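Local atomic coordinates of oxygen-independent coproporphyrinogen III oxidase (Escherichia coli, PDB entry 1OLT), a protein that catalyses the oxygen-independent oxidative decarboxylation of two propionate groups of coproporphyrinogen III to the vinyl groups of protoporphyrinogen IX in haem biosynthesis, as a radical SAM enzyme. Residues A[210-215]-A[267-272]; A[237-242]-A[275-280]; A[242-247]-A[253-258]; A[172-177]-A[190-195]. All coordinates share one frame; numbering follows the deposited sequence. Where two conformers were deposited one is given.

Overall arrangement
Followed from the N terminus, all four contacts fall in the radical SAM core. Contact 4 closes first: 172-177, leading from strand 166-172 into helix 176-182, meets 190-195 on helix 188-200, before contact 1 opens. Contacts 1 and 2 cross, because 210-215 and 237-242, on neighbouring parallel strands, pair in turn with 267-272 and 275-280 of the same helix 263-279; their centres lie about 9 Å apart. Contact 3, between 242-247 and 253-258, is nested inside the loops closed by both and ties together the chain between strand 236-241 and helix 263-279; it shares Tyr242 with contact 2. Each contact has a segment touching the same one of two bound S-adenosylmethionine molecules, that of the second site.

Contact 1: residues A[210-215]-A[267-272]. With SAM (S-adenosylmethionine), chain C.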
# COMPACT_ATOMS: atom_id res chain seq x y z
N LEU A 210 -10.34 -4.16 5.63
CA LEU A 210 -11.20 -5.28 5.66
C LEU A 210 -10.67 -6.31 4.65
O LEU A 210 -9.98 -5.94 3.68
CB LEU A 210 -12.64 -4.93 5.33
CG LEU A 210 -13.33 -3.93 6.24
CD1 LEU A 210 -14.72 -3.49 5.64
CD2 LEU A 210 -13.49 -4.55 7.56
N ILE A 211 -10.95 -7.58 4.90
CA ILE A 211 -10.65 -8.65 3.93
C ILE A 211 -11.89 -9.47 3.63
O ILE A 211 -12.62 -9.90 4.54
CB ILE A 211 -9.54 -9.58 4.42
CG1 ILE A 211 -8.30 -8.81 4.84
CG2 ILE A 211 -9.23 -10.64 3.38
CD1 ILE A 211 -7.25 -9.73 5.57
N TYR A 212 -12.14 -9.69 2.32
CA TYR A 212 -13.22 -10.59 1.87
C TYR A 212 -12.61 -11.85 1.25
O TYR A 212 -11.54 -11.80 0.64
CB TYR A 212 -14.24 -9.89 0.94
CG TYR A 212 -13.77 -9.62 -0.46
CD1 TYR A 212 -13.04 -8.51 -0.75
CD2 TYR A 212 -14.08 -10.50 -1.50
CE1 TYR A 212 -12.62 -8.25 -2.00
CE2 TYR A 212 -13.66 -10.24 -2.80
CZ TYR A 212 -12.89 -9.13 -3.01
OH TYR A 212 -12.45 -8.85 -4.27
N GLY A 213 -13.26 -12.97 1.43
CA GLY A 213 -12.69 -14.28 1.06
C GLY A 213 -12.11 -15.12 2.21
O GLY A 213 -11.51 -16.15 2.00
N LEU A 214 -12.26 -14.64 3.44
CA LEU A 214 -11.81 -15.35 4.62
C LEU A 214 -12.73 -16.52 4.91
O LEU A 214 -13.88 -16.50 4.48
CB LEU A 214 -11.77 -14.40 5.81
CG LEU A 214 -10.75 -13.29 5.81
CD1 LEU A 214 -10.86 -12.40 7.01
CD2 LEU A 214 -9.27 -13.79 5.72
N PRO A 215 -12.27 -17.53 5.69
CA PRO A 215 -13.07 -18.69 6.00
C PRO A 215 -14.37 -18.35 6.63
O PRO A 215 -14.47 -17.54 7.51
CB PRO A 215 -12.19 -19.52 6.94
CG PRO A 215 -11.19 -18.61 7.42
CD PRO A 215 -10.92 -17.59 6.32
N LEU A 267 -17.61 -12.94 -5.62
CA LEU A 267 -18.10 -11.96 -6.56
C LEU A 267 -19.32 -11.25 -6.01
O LEU A 267 -19.44 -10.06 -6.21
CB LEU A 267 -18.51 -12.57 -7.93
CG LEU A 267 -17.35 -13.11 -8.78
CD1 LEU A 267 -17.82 -13.69 -10.04
CD2 LEU A 267 -16.33 -12.03 -9.04
N ASP A 268 -20.20 -11.99 -5.35
CA ASP A 268 -21.40 -11.38 -4.77
C ASP A 268 -20.97 -10.46 -3.58
O ASP A 268 -21.50 -9.39 -3.44
CB ASP A 268 -22.40 -12.40 -4.31
CG ASP A 268 -23.10 -13.09 -5.47
OD1 ASP A 268 -23.02 -12.66 -6.68
OD2 ASP A 268 -23.79 -14.09 -5.23
N ILE A 269 -19.98 -10.88 -2.79
CA ILE A 269 -19.42 -10.03 -1.72
C ILE A 269 -18.90 -8.76 -2.29
O ILE A 269 -19.21 -7.67 -1.78
CB ILE A 269 -18.42 -10.71 -0.92
CG1 ILE A 269 -19.08 -11.80 -0.12
CG2 ILE A 269 -17.69 -9.67 0.06
CD1 ILE A 269 -18.06 -12.79 0.52
N LEU A 270 -18.17 -8.83 -3.38
CA LEU A 270 -17.54 -7.65 -3.92
C LEU A 270 -18.58 -6.72 -4.53
O LEU A 270 -18.53 -5.52 -4.28
CB LEU A 270 -16.50 -8.01 -4.94
CG LEU A 270 -15.84 -6.80 -5.59
CD1 LEU A 270 -15.22 -5.91 -4.56
CD2 LEU A 270 -14.83 -7.23 -6.62
N GLN A 271 -19.52 -7.26 -5.31
CA GLN A 271 -20.51 -6.46 -5.96
C GLN A 271 -21.37 -5.71 -4.93
O GLN A 271 -21.61 -4.52 -5.08
CB GLN A 271 -21.41 -7.31 -6.86
CG GLN A 271 -22.63 -6.52 -7.39
CD GLN A 271 -23.40 -7.27 -8.46
OE1 GLN A 271 -23.31 -8.50 -8.53
NE2 GLN A 271 -24.18 -6.53 -9.26
N GLU A 272 -21.80 -6.42 -3.89
CA GLU A 272 -22.66 -5.85 -2.87
C GLU A 272 -21.88 -4.80 -2.02
O GLU A 272 -22.41 -3.77 -1.65
CB GLU A 272 -23.26 -6.97 -1.99
CG GLU A 272 -24.18 -7.90 -2.74
CD GLU A 272 -24.62 -9.13 -1.96
OE1 GLU A 272 -24.34 -9.26 -0.72
OE2 GLU A 272 -25.28 -9.98 -2.60
N SAM C . -0.54 -5.04 11.85
CA SAM C . -1.71 -4.18 11.84
C SAM C . -3.05 -4.93 11.86
O SAM C . -3.08 -6.16 11.50
OXT SAM C . -3.99 -4.29 12.29
CB SAM C . -1.63 -3.36 10.54
CG SAM C . -2.19 -3.87 9.24
SD SAM C . -1.30 -5.20 8.48
CE SAM C . 0.40 -4.62 8.35
C5' SAM C . -1.63 -4.86 6.66
C4' SAM C . -2.95 -5.40 6.00
O4' SAM C . -2.73 -6.42 5.03
C3' SAM C . -3.88 -6.08 6.98
O3' SAM C . -4.56 -5.17 7.86
C2' SAM C . -4.77 -6.94 6.08
O2' SAM C . -5.97 -6.24 5.74
C1' SAM C . -3.95 -7.11 4.83
N9 SAM C . -3.61 -8.49 4.54
C8 SAM C . -2.66 -9.22 5.20
N7 SAM C . -2.59 -10.43 4.66
C5 SAM C . -3.49 -10.48 3.62
C6 SAM C . -3.84 -11.48 2.70
N6 SAM C . -3.26 -12.68 2.68
N1 SAM C . -4.80 -11.19 1.78
C2 SAM C . -5.41 -9.93 1.77
N3 SAM C . -5.07 -8.96 2.65
C4 SAM C . -4.13 -9.25 3.56
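Tyr212, at the end of strand 207-212, packs on Ile269 and Leu270 of helix 263-279, which lies against the outside of the parallel strands of the incomplete (beta/alpha) barrel of radical SAM enzymes. Along the tyrosine, CB meets Ile269 first, at 3.6 Å from CG2, and CG and CD2 stay near that same methyl. Further out, CE2 comes to 4.2 Å from Leu270 CB. The ring meets both residues obliquely. CG of Tyr212 sits between its own backbone N and carbonyl carbon (chi1 74°), which swings the ring along the helix, past the isoleucine, to the leucine. No hydrogen bond joins the two segments, so the evidence is for apolar packing, with 185 Å² buried in total. Alternation along the strand separates the roles: Ile211 turns to the bound S-adenosylmethionine, where CG1 lies 3.6 Å from O2', while Val239 and Asn241 of the neighbouring strand also touch Tyr212. At the tip of the tyrosine, OH rests 3.7 Å from Leu270 CD2.

Contact 2: residues A[237-242]-A[275-280]; sequences LSVFNY and AFLTQS. With SAM (S-adenosylmethionine), chain C.
Strand 236-241 and the last turns of helix 263-279 stand well apart, their nearest CA atoms, those of Leu237 and Leu277, being 9.2 Å from each other, so side chains alone bridge them. Leu237 and Leu277 meet end-on through their methyls, CD2 to CD2 at 4.0 Å. Leu277 CD1 also comes to 4.4 Å from Val239 CG2. This is helix-on-sheet packing on the outside of the incomplete (beta/alpha) barrel of the radical SAM core, and Phe290 of the antiparallel strand 289-291 touches both Val239 and Leu277. The other side of the strand faces the bound S-adenosylmethionine. There Phe240 CD2 lies 3.4 Å from O2', which sits at the ring edge near its plane, while Phe240 CB is 3.6 Å from N3 of the adenine. An alanine at Phe240 would keep CB by the adenine but would probably open a gap beside the ribose. In the helix end, Ser280 OG donates to Phe276 O over 2.8 Å, and Ser280 N reaches that oxygen from the opposite face of its plane.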
# COMPACT_ATOMS: atom_id res chain seq x y z
N LEU A 237 -11.61 3.22 3.38
CA LEU A 237 -11.64 1.76 3.55
C LEU A 237 -10.76 1.11 2.49
O LEU A 237 -10.70 1.55 1.32
CB LEU A 237 -13.02 1.16 3.40
CG LEU A 237 -14.12 1.59 4.33
CD1 LEU A 237 -14.88 2.73 3.77
CD2 LEU A 237 -15.10 0.47 4.54
N SER A 238 -10.09 0.07 2.90
CA SER A 238 -9.37 -0.78 2.01
C SER A 238 -9.95 -2.16 2.18
O SER A 238 -9.87 -2.71 3.26
CB SER A 238 -7.89 -0.72 2.33
OG SER A 238 -7.42 0.62 2.30
N VAL A 239 -10.49 -2.74 1.14
CA VAL A 239 -11.19 -4.02 1.18
C VAL A 239 -10.43 -4.98 0.24
O VAL A 239 -10.57 -4.91 -0.98
CB VAL A 239 -12.59 -3.83 0.74
CG1 VAL A 239 -13.42 -5.14 0.95
CG2 VAL A 239 -13.24 -2.70 1.55
N PHE A 240 -9.57 -5.80 0.83
CA PHE A 240 -8.68 -6.68 0.09
C PHE A 240 -9.30 -8.01 -0.16
O PHE A 240 -10.01 -8.57 0.69
CB PHE A 240 -7.38 -6.89 0.90
CG PHE A 240 -6.68 -5.60 1.22
CD1 PHE A 240 -6.15 -4.82 0.20
CD2 PHE A 240 -6.54 -5.18 2.51
CE1 PHE A 240 -5.46 -3.63 0.47
CE2 PHE A 240 -5.83 -3.97 2.81
CZ PHE A 240 -5.32 -3.19 1.78
N ASN A 241 -9.05 -8.52 -1.32
CA ASN A 241 -9.41 -9.89 -1.65
C ASN A 241 -8.38 -10.83 -0.94
O ASN A 241 -7.17 -10.64 -1.06
CB ASN A 241 -9.31 -10.09 -3.17
CG ASN A 241 -9.63 -11.53 -3.58
OD1 ASN A 241 -10.60 -12.10 -3.13
ND2 ASN A 241 -8.82 -12.09 -4.37
N TYR A 242 -8.85 -11.85 -0.23
CA TYR A 242 -7.90 -12.71 0.51
C TYR A 242 -7.00 -13.44 -0.46
O TYR A 242 -7.45 -14.18 -1.29
CB TYR A 242 -8.67 -13.69 1.42
CG TYR A 242 -7.79 -14.69 2.11
CD1 TYR A 242 -6.63 -14.30 2.77
CD2 TYR A 242 -8.09 -16.04 2.05
CE1 TYR A 242 -5.83 -15.25 3.40
CE2 TYR A 242 -7.28 -16.97 2.61
CZ TYR A 242 -6.16 -16.57 3.32
OH TYR A 242 -5.35 -17.53 3.85
N ALA A 275 -21.70 -1.55 -4.05
CA ALA A 275 -22.98 -0.88 -3.94
C ALA A 275 -23.28 -0.26 -2.56
O ALA A 275 -23.82 0.85 -2.46
CB ALA A 275 -24.17 -1.79 -4.39
N PHE A 276 -22.98 -0.99 -1.51
CA PHE A 276 -23.30 -0.54 -0.20
C PHE A 276 -22.38 0.63 0.25
O PHE A 276 -22.86 1.60 0.89
CB PHE A 276 -23.20 -1.66 0.80
CG PHE A 276 -23.49 -1.23 2.21
CD1 PHE A 276 -24.82 -1.09 2.63
CD2 PHE A 276 -22.47 -0.93 3.08
CE1 PHE A 276 -25.10 -0.67 3.94
CE2 PHE A 276 -22.75 -0.52 4.41
CZ PHE A 276 -24.06 -0.40 4.82
N LEU A 277 -21.10 0.55 -0.07
CA LEU A 277 -20.20 1.63 0.21
C LEU A 277 -20.61 2.94 -0.58
O LEU A 277 -20.55 4.02 -0.04
CB LEU A 277 -18.75 1.19 0.03
CG LEU A 277 -18.34 0.18 1.08
CD1 LEU A 277 -16.86 -0.27 0.87
CD2 LEU A 277 -18.51 0.76 2.52
N THR A 278 -21.06 2.79 -1.82
CA THR A 278 -21.53 3.90 -2.61
C THR A 278 -22.78 4.60 -1.96
O THR A 278 -22.81 5.84 -1.70
CB THR A 278 -21.93 3.41 -3.99
OG1 THR A 278 -20.77 3.01 -4.69
CG2 THR A 278 -22.58 4.57 -4.88
N GLN A 279 -23.75 3.74 -1.61
CA GLN A 279 -24.90 4.15 -0.82
C GLN A 279 -24.48 4.88 0.51
O GLN A 279 -25.19 5.82 0.92
CB GLN A 279 -25.76 2.95 -0.50
CG GLN A 279 -27.01 3.23 0.35
CD GLN A 279 -27.82 1.96 0.76
OE1 GLN A 279 -27.59 1.35 1.84
NE2 GLN A 279 -28.79 1.58 -0.09
N SER A 280 -23.35 4.46 1.12
CA SER A 280 -22.85 5.01 2.38
C SER A 280 -21.98 6.28 2.24
O SER A 280 -21.46 6.77 3.23
CB SER A 280 -22.08 3.97 3.17
OG SER A 280 -22.94 2.88 3.42
N SAM C . -0.54 -5.04 11.85
CA SAM C . -1.71 -4.18 11.84
C SAM C . -3.05 -4.93 11.86
O SAM C . -3.08 -6.16 11.50
OXT SAM C . -3.99 -4.29 12.29
CB SAM C . -1.63 -3.36 10.54
CG SAM C . -2.19 -3.87 9.24
SD SAM C . -1.30 -5.20 8.48
CE SAM C . 0.40 -4.62 8.35
C5' SAM C . -1.63 -4.86 6.66
C4' SAM C . -2.95 -5.40 6.00
O4' SAM C . -2.73 -6.42 5.03
C3' SAM C . -3.88 -6.08 6.98
O3' SAM C . -4.56 -5.17 7.86
C2' SAM C . -4.77 -6.94 6.08
O2' SAM C . -5.97 -6.24 5.74
C1' SAM C . -3.95 -7.11 4.83
N9 SAM C . -3.61 -8.49 4.54
C8 SAM C . -2.66 -9.22 5.20
N7 SAM C . -2.59 -10.43 4.66
C5 SAM C . -3.49 -10.48 3.62
C6 SAM C . -3.84 -11.48 2.70
N6 SAM C . -3.26 -12.68 2.68
N1 SAM C . -4.80 -11.19 1.78
C2 SAM C . -5.41 -9.93 1.77
N3 SAM C . -5.07 -8.96 2.65
C4 SAM C . -4.13 -9.25 3.56

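Contact 3: residues A[242-247]-A[253-258]; sequences YAHLPT and RKIKDA. With SAM (S-adenosylmethionine), chain C.
The adenine end of the second S-adenosylmethionine site, in the loop that follows strand 236-241 of the radical SAM core, is backed by this contact. Tyr242 OH packs against Ile255 CD1 at 3.5 Å, and the same hydroxyl shares a 2.7 Å hydrogen bond with His244 ND1, the hydroxyl lying in the imidazole plane at its edge. Through its other nitrogen, NE2, His244 donates to Asp257 OD1 over 3.0 Å. The bond is bent, 151° at the hydrogen, and the imidazole and carboxylate planes stand 67° apart, with OD1 met from above its plane. Both imidazole nitrogens are thus engaged, which should fix the ring's rotation. A leucine in place of His244 would lack both nitrogens, and Asp257 would probably lose its mate while the Tyr242 hydroxyl lost its partner. Between these residues, Ala243 reads the adenine with its backbone: its N donates to N1 almost straight, and its O accepts from N6, each at 3.1 Å. Gln252 braces the loop through hydrogen bonds to Ala243 O and Leu245 N. Further along, Arg253, extended from CG to NE, lays its guanidinium edge against the carbonyl of Pro246. NE and NH2 both donate to Pro246 O, at 2.8 and 3.2 Å, the acceptor being within 1° of the guanidinium plane.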
# COMPACT_ATOMS: atom_id res chain seq x y z
N TYR A 242 -8.85 -11.85 -0.23
CA TYR A 242 -7.90 -12.71 0.51
C TYR A 242 -7.00 -13.44 -0.46
O TYR A 242 -7.45 -14.18 -1.29
CB TYR A 242 -8.67 -13.69 1.42
CG TYR A 242 -7.79 -14.69 2.11
CD1 TYR A 242 -6.63 -14.30 2.77
CD2 TYR A 242 -8.09 -16.04 2.05
CE1 TYR A 242 -5.83 -15.25 3.40
CE2 TYR A 242 -7.28 -16.97 2.61
CZ TYR A 242 -6.16 -16.57 3.32
OH TYR A 242 -5.35 -17.53 3.85
N ALA A 243 -5.70 -13.26 -0.31
CA ALA A 243 -4.73 -14.03 -1.10
C ALA A 243 -4.24 -15.23 -0.27
O ALA A 243 -3.56 -15.04 0.77
CB ALA A 243 -3.55 -13.16 -1.45
N HIS A 244 -4.57 -16.41 -0.73
CA HIS A 244 -4.37 -17.65 0.02
C HIS A 244 -3.25 -18.42 -0.67
O HIS A 244 -3.41 -18.83 -1.81
CB HIS A 244 -5.64 -18.48 -0.01
CG HIS A 244 -5.59 -19.72 0.86
ND1 HIS A 244 -5.41 -19.67 2.22
CD2 HIS A 244 -5.74 -21.03 0.54
CE1 HIS A 244 -5.43 -20.90 2.70
NE2 HIS A 244 -5.62 -21.74 1.70
N LEU A 245 -2.11 -18.57 -0.04
CA LEU A 245 -1.00 -19.30 -0.65
C LEU A 245 -0.24 -19.98 0.48
O LEU A 245 0.83 -19.50 0.85
CB LEU A 245 -0.08 -18.33 -1.46
CG LEU A 245 0.92 -19.03 -2.43
CD1 LEU A 245 0.25 -19.96 -3.35
CD2 LEU A 245 1.73 -17.97 -3.21
N PRO A 246 -0.82 -21.03 1.08
CA PRO A 246 -0.25 -21.63 2.32
C PRO A 246 1.12 -22.27 2.14
O PRO A 246 1.84 -22.48 3.13
CB PRO A 246 -1.37 -22.64 2.79
CG PRO A 246 -2.09 -22.98 1.56
CD PRO A 246 -2.07 -21.69 0.69
N THR A 247 1.56 -22.54 0.89
CA THR A 247 2.94 -23.01 0.68
C THR A 247 3.99 -21.97 1.09
O THR A 247 5.01 -22.33 1.56
CB THR A 247 3.15 -23.38 -0.79
OG1 THR A 247 2.62 -22.32 -1.58
CG2 THR A 247 2.32 -24.59 -1.14
N ARG A 253 -1.90 -22.33 6.61
CA ARG A 253 -2.20 -23.78 6.70
C ARG A 253 -3.19 -24.09 7.77
O ARG A 253 -3.83 -25.11 7.71
CB ARG A 253 -0.95 -24.67 6.85
CG ARG A 253 0.11 -24.36 5.80
CD ARG A 253 1.46 -25.04 6.00
NE ARG A 253 2.42 -24.30 5.22
CZ ARG A 253 3.73 -24.35 5.36
NH1 ARG A 253 4.29 -25.13 6.27
NH2 ARG A 253 4.45 -23.57 4.61
N LYS A 254 -3.38 -23.17 8.71
CA LYS A 254 -4.41 -23.35 9.75
C LYS A 254 -5.78 -23.03 9.27
O LYS A 254 -6.74 -23.28 9.99
CB LYS A 254 -4.06 -22.48 10.98
CG LYS A 254 -2.79 -23.00 11.66
CD LYS A 254 -2.68 -22.67 13.14
CE LYS A 254 -1.70 -23.63 13.87
NZ LYS A 254 -2.46 -24.42 14.87
N ILE A 255 -5.89 -22.43 8.08
CA ILE A 255 -7.16 -22.13 7.48
C ILE A 255 -7.56 -23.35 6.61
O ILE A 255 -6.79 -23.83 5.84
CB ILE A 255 -7.04 -20.80 6.67
CG1 ILE A 255 -6.93 -19.63 7.64
CG2 ILE A 255 -8.22 -20.60 5.76
CD1 ILE A 255 -6.67 -18.33 7.00
N LYS A 256 -8.77 -23.84 6.81
CA LYS A 256 -9.31 -24.93 6.01
C LYS A 256 -9.79 -24.37 4.64
O LYS A 256 -10.65 -23.48 4.58
CB LYS A 256 -10.52 -25.60 6.71
CG LYS A 256 -10.23 -26.57 7.88
CD LYS A 256 -9.23 -27.69 7.52
CE LYS A 256 -9.34 -28.89 8.46
NZ LYS A 256 -9.02 -30.18 7.78
N ASP A 257 -9.23 -24.91 3.57
CA ASP A 257 -9.65 -24.53 2.21
C ASP A 257 -11.17 -24.72 2.00
O ASP A 257 -11.82 -23.90 1.38
CB ASP A 257 -8.85 -25.38 1.19
CG ASP A 257 -7.43 -24.88 1.02
OD1 ASP A 257 -6.74 -24.48 1.98
OD2 ASP A 257 -6.92 -24.82 -0.10
N ALA A 258 -11.73 -25.75 2.58
CA ALA A 258 -13.16 -25.96 2.46
C ALA A 258 -14.04 -24.90 3.09
O ALA A 258 -15.22 -24.82 2.74
CB ALA A 258 -13.54 -27.38 3.00
N SAM C . -0.54 -5.04 11.85
CA SAM C . -1.71 -4.18 11.84
C SAM C . -3.05 -4.93 11.86
O SAM C . -3.08 -6.16 11.50
OXT SAM C . -3.99 -4.29 12.29
CB SAM C . -1.63 -3.36 10.54
CG SAM C . -2.19 -3.87 9.24
SD SAM C . -1.30 -5.20 8.48
CE SAM C . 0.40 -4.62 8.35
C5' SAM C . -1.63 -4.86 6.66
C4' SAM C . -2.95 -5.40 6.00
O4' SAM C . -2.73 -6.42 5.03
C3' SAM C . -3.88 -6.08 6.98
O3' SAM C . -4.56 -5.17 7.86
C2' SAM C . -4.77 -6.94 6.08
O2' SAM C . -5.97 -6.24 5.74
C1' SAM C . -3.95 -7.11 4.83
N9 SAM C . -3.61 -8.49 4.54
C8 SAM C . -2.66 -9.22 5.20
N7 SAM C . -2.59 -10.43 4.66
C5 SAM C . -3.49 -10.48 3.62
C6 SAM C . -3.84 -11.48 2.70
N6 SAM C . -3.26 -12.68 2.68
N1 SAM C . -4.80 -11.19 1.78
C2 SAM C . -5.41 -9.93 1.77
N3 SAM C . -5.07 -8.96 2.65
C4 SAM C . -4.13 -9.25 3.56

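Contact 4: residues A[172-177]-A[190-195]. With SAM (S-adenosylmethionine), chain C.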
# COMPACT_ATOMS: atom_id res chain seq x y z
N GLN A 172 -10.31 -6.35 9.43
CA GLN A 172 -10.46 -7.58 8.70
C GLN A 172 -11.90 -8.03 8.59
O GLN A 172 -12.44 -8.11 7.47
CB GLN A 172 -9.51 -8.70 9.19
CG GLN A 172 -8.19 -8.20 9.77
CD GLN A 172 -7.39 -7.27 8.91
OE1 GLN A 172 -6.34 -6.81 9.34
NE2 GLN A 172 -7.83 -7.02 7.72
N ASP A 173 -12.53 -8.33 9.72
CA ASP A 173 -13.96 -8.63 9.78
C ASP A 173 -14.38 -8.47 11.25
O ASP A 173 -13.56 -8.75 12.16
CB ASP A 173 -14.17 -10.07 9.31
CG ASP A 173 -15.63 -10.37 8.92
OD1 ASP A 173 -16.55 -9.64 9.34
OD2 ASP A 173 -15.94 -11.36 8.19
N PHE A 174 -15.62 -8.03 11.47
CA PHE A 174 -16.27 -8.04 12.78
C PHE A 174 -16.93 -9.37 13.16
O PHE A 174 -17.22 -9.61 14.35
CB PHE A 174 -17.39 -6.96 12.84
CG PHE A 174 -16.87 -5.59 13.03
CD1 PHE A 174 -16.05 -5.30 14.08
CD2 PHE A 174 -17.19 -4.57 12.13
CE1 PHE A 174 -15.54 -3.97 14.30
CE2 PHE A 174 -16.67 -3.22 12.32
CZ PHE A 174 -15.86 -2.93 13.40
N ASN A 175 -17.14 -10.23 12.19
CA ASN A 175 -17.76 -11.53 12.43
C ASN A 175 -16.91 -12.41 13.37
O ASN A 175 -15.70 -12.66 13.13
CB ASN A 175 -17.96 -12.23 11.09
CG ASN A 175 -18.69 -13.55 11.22
OD1 ASN A 175 -18.16 -14.54 11.81
ND2 ASN A 175 -19.95 -13.57 10.75
N LYS A 176 -17.51 -12.83 14.47
CA LYS A 176 -16.80 -13.53 15.52
C LYS A 176 -16.30 -14.94 15.13
O LYS A 176 -15.26 -15.35 15.55
CB LYS A 176 -17.72 -13.63 16.79
CG LYS A 176 -18.14 -12.20 17.34
CD LYS A 176 -16.88 -11.27 17.59
CE LYS A 176 -16.04 -11.63 18.78
NZ LYS A 176 -14.96 -10.64 18.90
N GLU A 177 -17.07 -15.68 14.35
CA GLU A 177 -16.62 -16.99 13.84
C GLU A 177 -15.42 -16.83 12.92
O GLU A 177 -14.46 -17.55 13.02
CB GLU A 177 -17.77 -17.71 13.13
CG GLU A 177 -17.34 -18.99 12.49
CD GLU A 177 -18.49 -19.74 11.80
OE1 GLU A 177 -19.39 -19.13 11.22
OE2 GLU A 177 -18.44 -20.97 11.82
N PHE A 190 -14.09 -1.92 21.68
CA PHE A 190 -12.82 -1.24 21.73
C PHE A 190 -12.41 -0.67 20.36
O PHE A 190 -11.79 0.41 20.28
CB PHE A 190 -11.74 -2.16 22.28
CG PHE A 190 -10.43 -1.45 22.48
CD1 PHE A 190 -10.27 -0.56 23.53
CD2 PHE A 190 -9.41 -1.62 21.59
CE1 PHE A 190 -9.08 0.11 23.70
CE2 PHE A 190 -8.23 -0.93 21.75
CZ PHE A 190 -8.09 -0.07 22.83
N ILE A 191 -12.70 -1.38 19.28
CA ILE A 191 -12.46 -0.82 17.96
C ILE A 191 -13.18 0.49 17.76
O ILE A 191 -12.58 1.47 17.26
CB ILE A 191 -12.73 -1.83 16.86
CG1 ILE A 191 -11.67 -2.92 16.90
CG2 ILE A 191 -12.71 -1.18 15.49
CD1 ILE A 191 -12.04 -4.17 16.06
N PHE A 192 -14.45 0.54 18.12
CA PHE A 192 -15.24 1.78 18.04
C PHE A 192 -14.64 2.86 18.95
O PHE A 192 -14.52 4.02 18.54
CB PHE A 192 -16.69 1.54 18.45
CG PHE A 192 -17.55 1.11 17.31
CD1 PHE A 192 -17.40 -0.17 16.77
CD2 PHE A 192 -18.51 1.96 16.78
CE1 PHE A 192 -18.16 -0.61 15.69
CE2 PHE A 192 -19.28 1.55 15.70
CZ PHE A 192 -19.09 0.26 15.12
N ALA A 193 -14.26 2.48 20.17
CA ALA A 193 -13.66 3.47 21.07
C ALA A 193 -12.37 4.06 20.49
O ALA A 193 -12.12 5.25 20.56
CB ALA A 193 -13.37 2.85 22.47
N LEU A 194 -11.55 3.22 19.93
CA LEU A 194 -10.28 3.63 19.43
C LEU A 194 -10.44 4.57 18.25
O LEU A 194 -9.82 5.63 18.22
CB LEU A 194 -9.50 2.40 19.01
CG LEU A 194 -8.00 2.50 18.78
CD1 LEU A 194 -7.26 2.89 20.02
CD2 LEU A 194 -7.48 1.14 18.25
N LEU A 195 -11.29 4.20 17.29
CA LEU A 195 -11.46 5.06 16.10
C LEU A 195 -12.14 6.36 16.43
O LEU A 195 -11.74 7.43 15.93
CB LEU A 195 -12.15 4.27 14.97
CG LEU A 195 -12.24 4.99 13.63
CD1 LEU A 195 -12.15 3.94 12.47
CD2 LEU A 195 -13.59 5.83 13.49
N SAM C . -0.54 -5.04 11.85
CA SAM C . -1.71 -4.18 11.84
C SAM C . -3.05 -4.93 11.86
O SAM C . -3.08 -6.16 11.50
OXT SAM C . -3.99 -4.29 12.29
CB SAM C . -1.63 -3.36 10.54
CG SAM C . -2.19 -3.87 9.24
SD SAM C . -1.30 -5.20 8.48
CE SAM C . 0.40 -4.62 8.35
C5' SAM C . -1.63 -4.86 6.66
C4' SAM C . -2.95 -5.40 6.00
O4' SAM C . -2.73 -6.42 5.03
C3' SAM C . -3.88 -6.08 6.98
O3' SAM C . -4.56 -5.17 7.86
C2' SAM C . -4.77 -6.94 6.08
O2' SAM C . -5.97 -6.24 5.74
C1' SAM C . -3.95 -7.11 4.83
N9 SAM C . -3.61 -8.49 4.54
C8 SAM C . -2.66 -9.22 5.20
N7 SAM C . -2.59 -10.43 4.66
C5 SAM C . -3.49 -10.48 3.62
C6 SAM C . -3.84 -11.48 2.70
N6 SAM C . -3.26 -12.68 2.68
N1 SAM C . -4.80 -11.19 1.78
C2 SAM C . -5.41 -9.93 1.77
N3 SAM C . -5.07 -8.96 2.65
C4 SAM C . -4.13 -9.25 3.56
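Phe174 presents the far end of its ring to two residues of helix 188-200. CE1 meets Ile191 CD1 at 3.9 Å, while CZ lies 4.0 Å from Phe192 CE1. The two phenylalanine side chains cross at about a right angle, and the Phe174 ring meets both neighbours obliquely. With CG of Phe174 anti to its own carbonyl carbon (chi1 -78°), the ring swings toward the helix. Val229 and Leu232 of helix 219-232 also touch it, so the ring fills the junction between two helices of the radical SAM core. The turn carrying Phe174 is shaped next: Asp173 OD1 accepts from Asn175 N over 3.0 Å with a nearly straight 172° at the hydrogen, an Asx turn, and Asp173 is itself held by Thr225 and Gln217. Asn175 then N-caps helix 176-182. Just upstream, Gln172 bends at chi2 (-54°) and brings its amide beside the ribose of S-adenosylmethionine, where NE2 donates to O2' over 2.8 Å and OE1 stands 2.8 Å from O3'. The chemistry is accordingly divided along a few residues: the contact between the segments is wholly apolar and buries 120 Å², while the adjoining Gln172 amide faces the two ribose hydroxyls, donating to O2' and lying close to O3'.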